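Local atomic coordinates of immunoreactive 84kD antigen PG93 (Porphyromonas gingivalis, PDB entry 5M11), a protein that is an essential bacterial surface component of the type IX secretion system, binds zinc and calcium ions, and probably acts in protein export. Residues G38-V43 with K52-I57; L60-V65 with S83-I88. All coordinates share one frame; numbering follows the deposited sequence.

Interaction 1. Residues G38-V43 with K52-I57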
ATOM      1  N   GLY A  38       2.074  -9.910   2.784  1.00 76.81           N
ATOM      2  CA  GLY A  38       0.755  -9.662   3.370  1.00 73.56           C
ATOM      3  C   GLY A  38      -0.365  -9.930   2.392  1.00 75.12           C
ATOM      4  O   GLY A  38      -1.543  -9.832   2.747  1.00 71.69           O
ATOM      5  N   VAL A  39       0.016 -10.269   1.145  1.00 73.87           N
ATOM      6  CA  VAL A  39      -0.924 -10.533   0.064  1.00 74.96           C
ATOM      7  C   VAL A  39      -1.147 -12.030  -0.017  1.00 79.41           C
ATOM      8  O   VAL A  39      -0.201 -12.782  -0.248  1.00 80.20           O
ATOM      9  CB  VAL A  39      -0.466  -9.921  -1.287  1.00 81.57           C
ATOM     10  CG1 VAL A  39      -1.516 -10.131  -2.379  1.00 82.92           C
ATOM     11  CG2 VAL A  39      -0.141  -8.441  -1.130  1.00 83.22           C
ATOM     12  N   LEU A  40      -2.395 -12.457   0.196  1.00 75.15           N
ATOM     13  CA  LEU A  40      -2.774 -13.863   0.127  1.00 73.73           C
ATOM     14  C   LEU A  40      -3.014 -14.221  -1.314  1.00 80.52           C
ATOM     15  O   LEU A  40      -3.533 -13.383  -2.056  1.00 84.13           O
ATOM     16  CB  LEU A  40      -4.033 -14.142   0.990  1.00 71.03           C
ATOM     17  CG  LEU A  40      -4.602 -15.570   0.938  1.00 74.46           C
ATOM     18  CD1 LEU A  40      -3.797 -16.518   1.785  1.00 71.16           C
ATOM     19  CD2 LEU A  40      -6.063 -15.590   1.326  1.00 76.82           C
ATOM     20  N   TYR A  41      -2.617 -15.443  -1.729  1.00 76.02           N
ATOM     21  CA  TYR A  41      -2.826 -15.907  -3.100  1.00 79.50           C
ATOM     22  C   TYR A  41      -2.876 -17.434  -3.181  1.00 82.97           C
ATOM     23  O   TYR A  41      -2.340 -18.129  -2.321  1.00 79.90           O
ATOM     24  CB  TYR A  41      -1.784 -15.323  -4.079  1.00 84.45           C
ATOM     25  CG  TYR A  41      -0.352 -15.787  -3.894  1.00 84.79           C
ATOM     26  CD1 TYR A  41       0.118 -16.932  -4.535  1.00 87.92           C
ATOM     27  CD2 TYR A  41       0.565 -15.016  -3.182  1.00 83.82           C
ATOM     28  CE1 TYR A  41       1.442 -17.341  -4.408  1.00 87.48           C
ATOM     29  CE2 TYR A  41       1.896 -15.410  -3.055  1.00 84.45           C
ATOM     30  CZ  TYR A  41       2.332 -16.567  -3.684  1.00 92.18           C
ATOM     31  OH  TYR A  41       3.641 -16.967  -3.598  1.00 92.57           O
ATOM     32  N   SER A  42      -3.549 -17.931  -4.212  1.00 83.37           N
ATOM     33  CA  SER A  42      -3.765 -19.330  -4.545  1.00 85.25           C
ATOM     34  C   SER A  42      -2.847 -19.731  -5.714  1.00 97.18           C
ATOM     35  O   SER A  42      -2.394 -18.846  -6.443  1.00100.43           O
ATOM     36  CB  SER A  42      -5.230 -19.523  -4.933  1.00 91.24           C
ATOM     37  OG  SER A  42      -5.540 -20.863  -5.281  1.00104.31           O
ATOM     38  N   VAL A  43      -2.560 -21.057  -5.877  1.00 95.69           N
ATOM     39  CA  VAL A  43      -1.769 -21.676  -6.967  1.00100.33           C
ATOM     40  C   VAL A  43      -2.302 -23.101  -7.192  1.00107.11           C
ATOM     41  O   VAL A  43      -2.393 -23.875  -6.240  1.00103.01           O
ATOM     42  CB  VAL A  43      -0.214 -21.703  -6.770  1.00103.86           C
ATOM     43  CG1 VAL A  43       0.489 -22.212  -8.027  1.00108.11           C
ATOM     44  CG2 VAL A  43       0.361 -20.347  -6.362  1.00103.38           C
ATOM     45  N   LYS A  52      -5.070 -17.692  -8.180  1.00114.26           N
ATOM     46  CA  LYS A  52      -5.918 -16.532  -7.873  1.00111.39           C
ATOM     47  C   LYS A  52      -5.296 -15.653  -6.787  1.00108.17           C
ATOM     48  O   LYS A  52      -4.792 -16.177  -5.801  1.00104.48           O
ATOM     49  CB  LYS A  52      -7.308 -17.043  -7.415  1.00111.14           C
ATOM     50  CG  LYS A  52      -8.397 -15.991  -7.182  1.00116.12           C
ATOM     51  CD  LYS A  52      -9.664 -16.627  -6.587  1.00111.40           C
ATOM     52  CE  LYS A  52     -10.776 -15.640  -6.352  1.00108.90           C
ATOM     53  NZ  LYS A  52     -10.434 -14.657  -5.296  1.00111.53           N
ATOM     54  N   ILE A  53      -5.381 -14.325  -6.944  1.00102.90           N
ATOM     55  CA  ILE A  53      -4.922 -13.343  -5.947  1.00 98.69           C
ATOM     56  C   ILE A  53      -6.193 -12.858  -5.148  1.00 96.09           C
ATOM     57  O   ILE A  53      -7.214 -12.574  -5.772  1.00 98.08           O
ATOM     58  CB  ILE A  53      -4.090 -12.216  -6.638  1.00105.80           C
ATOM     59  CG1 ILE A  53      -3.712 -11.087  -5.654  1.00103.74           C
ATOM     60  CG2 ILE A  53      -4.771 -11.678  -7.899  1.00112.29           C
ATOM     61  CD1 ILE A  53      -2.585 -10.160  -6.114  1.00111.15           C
ATOM     62  N   PHE A  54      -6.141 -12.848  -3.783  1.00 85.40           N
ATOM     63  CA  PHE A  54      -7.269 -12.542  -2.861  1.00 81.25           C
ATOM     64  C   PHE A  54      -7.121 -11.250  -2.055  1.00 84.57           C
ATOM     65  O   PHE A  54      -6.351 -11.220  -1.087  1.00 82.45           O
ATOM     66  CB  PHE A  54      -7.444 -13.674  -1.822  1.00 77.90           C
ATOM     67  CG  PHE A  54      -7.919 -15.011  -2.319  1.00 78.77           C
ATOM     68  CD1 PHE A  54      -9.258 -15.368  -2.223  1.00 80.03           C
ATOM     69  CD2 PHE A  54      -7.016 -15.948  -2.810  1.00 80.59           C
ATOM     70  CE1 PHE A  54      -9.696 -16.617  -2.659  1.00 81.32           C
ATOM     71  CE2 PHE A  54      -7.455 -17.189  -3.260  1.00 83.73           C
ATOM     72  CZ  PHE A  54      -8.790 -17.522  -3.171  1.00 81.63           C
ATOM     73  N   ASP A  55      -7.947 -10.237  -2.363  1.00 82.90           N
ATOM     74  CA  ASP A  55      -7.953  -8.939  -1.673  1.00 82.21           C
ATOM     75  C   ASP A  55      -9.330  -8.629  -1.045  1.00 83.79           C
ATOM     76  O   ASP A  55     -10.230  -9.479  -1.045  1.00 82.62           O
ATOM     77  CB  ASP A  55      -7.546  -7.806  -2.643  1.00 89.23           C
ATOM     78  CG  ASP A  55      -8.389  -7.677  -3.908  1.00108.69           C
ATOM     79  OD1 ASP A  55      -9.315  -8.502  -4.100  1.00110.46           O
ATOM     80  OD2 ASP A  55      -8.101  -6.773  -4.722  1.00118.20           O
ATOM     81  N   ARG A  56      -9.485  -7.396  -0.521  1.00 78.49           N
ATOM     82  CA  ARG A  56     -10.711  -6.933   0.098  1.00 76.12           C
ATOM     83  C   ARG A  56     -11.820  -6.854  -0.936  1.00 83.44           C
ATOM     84  O   ARG A  56     -12.988  -7.001  -0.594  1.00 82.46           O
ATOM     85  CB  ARG A  56     -10.483  -5.588   0.777  1.00 76.07           C
ATOM     86  CG  ARG A  56     -10.200  -5.741   2.261  1.00 85.99           C
ATOM     87  CD  ARG A  56      -9.758  -4.447   2.923  1.00 98.71           C
ATOM     88  NE  ARG A  56     -10.828  -3.453   3.035  1.00104.49           N
ATOM     89  CZ  ARG A  56     -10.613  -2.156   3.235  1.00125.34           C
ATOM     90  NH1 ARG A  56      -9.372  -1.690   3.341  1.00113.61           N
ATOM     91  NH2 ARG A  56     -11.636  -1.310   3.309  1.00113.39           N
ATOM     92  N   ILE A  57     -11.441  -6.687  -2.210  1.00 84.40           N
ATOM     93  CA  ILE A  57     -12.334  -6.632  -3.360  1.00 87.76           C
ATOM     94  C   ILE A  57     -12.888  -8.052  -3.619  1.00 92.29           C
ATOM     95  O   ILE A  57     -14.037  -8.187  -4.029  1.00 94.84           O
ATOM     96  CB  ILE A  57     -11.559  -6.013  -4.564  1.00 95.11           C
ATOM     97  CG1 ILE A  57     -11.871  -4.511  -4.719  1.00 97.66           C
ATOM     98  CG2 ILE A  57     -11.744  -6.768  -5.882  1.00 99.56           C
ATOM     99  CD1 ILE A  57     -10.689  -3.605  -4.558  1.00102.17           C
TER
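The carbonyl oxygen of Lys52 is gripped by one strong hydrogen bond, with a bent CA-H...O contact from Tyr41 CA beside it. Ser42 N donates to Lys52 O at 2.7 Å, nearly along the C=O axis and almost straight at 174°. This pairing closes an antiparallel beta hairpin, strands 39-42 and 52-54, the last two strands of a four-stranded beta-propeller blade. Phe54 N bonds to Leu40 O at 3.2 Å, but meets it from above the carbonyl plane. The return bond from Lys52 N to Ser42 O is weak. Between them Tyr41 and Ile53 form a non-hydrogen-bonded pair.

Leu40, Ser42 and Phe54 share one face of the sheet. Phe54 CG is anti to its carbonyl carbon (chi1 -68°), which brings the ring edge to strand 39-42. Ser42 CB meets the ring edge at CE2, 3.6 Å away, while Leu40 CD2 packs against Phe54 CB. Lys52 NZ lies above one ring face, offset toward the rim, and is hydrogen-bonded to Ser58 OG. Tyr41 turns its hydroxyl away, to Thr22. Beside the Tyr41-Ile53 pair, Val39 CG1 touches Ile53 CD1 at 3.9 Å, the two side chains crossing obliquely.

Interaction 2. Residues L60-V65 with S83-I88; sequences LSDTSV and SGNIDI
Residues 60-65 form an irregular loop that passes the turn at 83-85 and the start of strand 86-89, with Ser61 CA and Asp87 CA 6.9 Å apart. Side chains bridge the gap in two places.

At the first, the buried Asp87 carboxylate grips Ser61 twice. Asp87 OD2 takes the backbone N-H of Ser61 at 2.8 Å, along a straight line of 174°. Asp87 OD1 accepts from Ser61 OG at 2.7 Å. Both oxygens use their syn lone pairs. The Ser61 hydroxyl lies beside its own backbone N (chi1 -42°), so both donors face the same carboxylate. Tyr81 OH and Asn97 ND2 also bond to this group, one to each oxygen. With four donors around it, it is probably ionised.

At the second, Asp62 OD2 accepts two bonds. Asn85 ND2 reaches it at 2.9 Å, with the oxygen in the amide plane, and the carboxylate and amide planes stand almost perpendicular. Ser83 OG comes in at 2.9 Å to Asp62 OD2, from well above the carboxylate plane. The other oxygen, OD1, turns back to the N-H of Thr63 with its anti lone pair.

Asn85 OD1 bonds to Asn97, which thus ties both sites together. Such polar side-chain bonding holds the connector between two blades of a beta-propeller against the third strand of the following blade and the turn that leads into it.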
ATOM      1  N   LEU A  60     -12.601 -10.459   1.154  1.00 69.05           N
ATOM      2  CA  LEU A  60     -11.844 -10.472   2.406  1.00 64.90           C
ATOM      3  C   LEU A  60     -12.178  -9.225   3.222  1.00 67.19           C
ATOM      4  O   LEU A  60     -12.519  -8.186   2.657  1.00 69.67           O
ATOM      5  CB  LEU A  60     -10.332 -10.586   2.135  1.00 65.39           C
ATOM      6  CG  LEU A  60      -9.709 -12.003   2.030  1.00 68.13           C
ATOM      7  CD1 LEU A  60     -10.275 -12.813   0.865  1.00 70.58           C
ATOM      8  CD2 LEU A  60      -8.223 -11.902   1.827  1.00 70.84           C
ATOM      9  N   SER A  61     -12.129  -9.351   4.550  1.00 60.46           N
ATOM     10  CA  SER A  61     -12.534  -8.316   5.498  1.00 59.67           C
ATOM     11  C   SER A  61     -11.418  -7.350   5.930  1.00 64.79           C
ATOM     12  O   SER A  61     -11.738  -6.341   6.563  1.00 64.43           O
ATOM     13  CB  SER A  61     -13.125  -8.962   6.746  1.00 59.92           C
ATOM     14  OG  SER A  61     -13.988 -10.048   6.454  1.00 67.25           O
ATOM     15  N   ASP A  62     -10.129  -7.653   5.638  1.00 63.23           N
ATOM     16  CA  ASP A  62      -8.995  -6.800   6.042  1.00 64.26           C
ATOM     17  C   ASP A  62      -7.801  -6.900   5.064  1.00 71.25           C
ATOM     18  O   ASP A  62      -7.877  -7.657   4.094  1.00 71.87           O
ATOM     19  CB  ASP A  62      -8.552  -7.114   7.485  1.00 62.80           C
ATOM     20  CG  ASP A  62      -8.328  -5.873   8.329  1.00 70.78           C
ATOM     21  OD1 ASP A  62      -7.881  -4.819   7.758  1.00 70.26           O
ATOM     22  OD2 ASP A  62      -8.585  -5.943   9.553  1.00 77.03           O
ATOM     23  N   THR A  63      -6.695  -6.158   5.333  1.00 69.84           N
ATOM     24  CA  THR A  63      -5.588  -6.025   4.386  1.00 72.96           C
ATOM     25  C   THR A  63      -4.302  -6.900   4.598  1.00 76.15           C
ATOM     26  O   THR A  63      -3.911  -7.534   3.607  1.00 78.62           O
ATOM     27  CB  THR A  63      -5.157  -4.548   4.305  1.00 80.92           C
ATOM     28  OG1 THR A  63      -6.321  -3.756   4.060  1.00 78.38           O
ATOM     29  CG2 THR A  63      -4.132  -4.279   3.188  1.00 84.58           C
ATOM     30  N   SER A  64      -3.567  -6.839   5.734  1.00 68.76           N
ATOM     31  CA  SER A  64      -2.277  -7.567   5.748  1.00 67.34           C
ATOM     32  C   SER A  64      -2.345  -8.927   6.414  1.00 68.59           C
ATOM     33  O   SER A  64      -2.535  -9.024   7.631  1.00 67.35           O
ATOM     34  CB  SER A  64      -1.165  -6.745   6.396  1.00 69.90           C
ATOM     35  OG  SER A  64      -1.120  -5.424   5.894  1.00 78.16           O
ATOM     36  N   VAL A  65      -2.145  -9.982   5.619  1.00 63.63           N
ATOM     37  CA  VAL A  65      -2.203 -11.355   6.116  1.00 59.74           C
ATOM     38  C   VAL A  65      -0.889 -11.657   6.879  1.00 64.70           C
ATOM     39  O   VAL A  65       0.197 -11.422   6.356  1.00 67.34           O
ATOM     40  CB  VAL A  65      -2.504 -12.360   4.977  1.00 62.88           C
ATOM     41  CG1 VAL A  65      -2.580 -13.780   5.506  1.00 59.79           C
ATOM     42  CG2 VAL A  65      -3.797 -11.994   4.259  1.00 63.59           C
ATOM     43  N   SER A  83      -3.649  -7.120  12.012  1.00 53.82           N
ATOM     44  CA  SER A  83      -4.498  -6.308  12.861  1.00 54.67           C
ATOM     45  C   SER A  83      -5.237  -7.131  13.938  1.00 60.09           C
ATOM     46  O   SER A  83      -6.085  -6.577  14.646  1.00 63.61           O
ATOM     47  CB  SER A  83      -5.520  -5.581  11.994  1.00 58.85           C
ATOM     48  OG  SER A  83      -6.489  -6.474  11.467  1.00 64.29           O
ATOM     49  N   GLY A  84      -4.976  -8.430  14.009  1.00 52.67           N
ATOM     50  CA  GLY A  84      -5.685  -9.315  14.922  1.00 49.90           C
ATOM     51  C   GLY A  84      -6.982  -9.878  14.357  1.00 53.18           C
ATOM     52  O   GLY A  84      -7.601 -10.763  14.966  1.00 52.68           O
ATOM     53  N   ASN A  85      -7.402  -9.393  13.187  1.00 49.38           N
ATOM     54  CA  ASN A  85      -8.613  -9.881  12.527  1.00 48.84           C
ATOM     55  C   ASN A  85      -8.456 -11.309  11.988  1.00 51.15           C
ATOM     56  O   ASN A  85      -7.345 -11.746  11.678  1.00 52.72           O
ATOM     57  CB  ASN A  85      -8.979  -8.958  11.377  1.00 52.00           C
ATOM     58  CG  ASN A  85     -10.449  -8.739  11.192  1.00 58.02           C
ATOM     59  OD1 ASN A  85     -11.302  -9.534  11.604  1.00 50.39           O
ATOM     60  ND2 ASN A  85     -10.769  -7.659  10.525  1.00 51.57           N
ATOM     61  N   ILE A  86      -9.580 -12.018  11.859  1.00 44.23           N
ATOM     62  CA  ILE A  86      -9.674 -13.387  11.344  1.00 41.56           C
ATOM     63  C   ILE A  86     -10.780 -13.463  10.291  1.00 47.35           C
ATOM     64  O   ILE A  86     -11.865 -12.872  10.449  1.00 47.49           O
ATOM     65  CB  ILE A  86      -9.945 -14.392  12.500  1.00 41.72           C
ATOM     66  CG1 ILE A  86      -8.738 -14.534  13.463  1.00 39.71           C
ATOM     67  CG2 ILE A  86     -10.408 -15.751  11.986  1.00 42.23           C
ATOM     68  CD1 ILE A  86      -9.125 -14.726  14.882  1.00 34.01           C
ATOM     69  N   ASP A  87     -10.505 -14.231   9.237  1.00 44.32           N
ATOM     70  CA  ASP A  87     -11.443 -14.549   8.174  1.00 45.72           C
ATOM     71  C   ASP A  87     -11.450 -16.056   7.989  1.00 48.22           C
ATOM     72  O   ASP A  87     -10.414 -16.696   8.204  1.00 46.17           O
ATOM     73  CB  ASP A  87     -11.058 -13.843   6.858  1.00 50.91           C
ATOM     74  CG  ASP A  87     -11.692 -12.484   6.608  1.00 64.23           C
ATOM     75  OD1 ASP A  87     -12.570 -12.074   7.410  1.00 65.67           O
ATOM     76  OD2 ASP A  87     -11.354 -11.856   5.582  1.00 67.84           O
ATOM     77  N   ILE A  88     -12.616 -16.632   7.630  1.00 45.22           N
ATOM     78  CA  ILE A  88     -12.733 -18.057   7.328  1.00 44.25           C
ATOM     79  C   ILE A  88     -13.215 -18.139   5.914  1.00 52.62           C
ATOM     80  O   ILE A  88     -14.281 -17.614   5.592  1.00 55.32           O
ATOM     81  CB  ILE A  88     -13.591 -18.882   8.319  1.00 45.28           C
ATOM     82  CG1 ILE A  88     -12.994 -18.795   9.743  1.00 44.95           C
ATOM     83  CG2 ILE A  88     -13.628 -20.344   7.871  1.00 42.97           C
ATOM     84  CD1 ILE A  88     -13.931 -19.088  10.879  1.00 61.21           C
TER

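How the interactions relate
The two interactions come in series along the chain, with centres about 12 Å apart, and both lie in the N-terminal beta-propeller domain. Interaction 1 forms the outer hairpin of one four-stranded blade, made of strands 22-27, 32-36, 39-42 and 52-54. The chain then crosses through the loop of interaction 2 into the next blade, which begins with strand 65-71 and includes strand 86-89. The two contacts touch directly. Gly38 O probably accepts a hydrogen bond from Val65 N at 2.9 Å, and Leu60 packs on the backbone of Phe54 and Asp55. Interaction 1 thus completes one blade, while interaction 2 and the Gly38-Val65 bond tie the connector and the next blade to it.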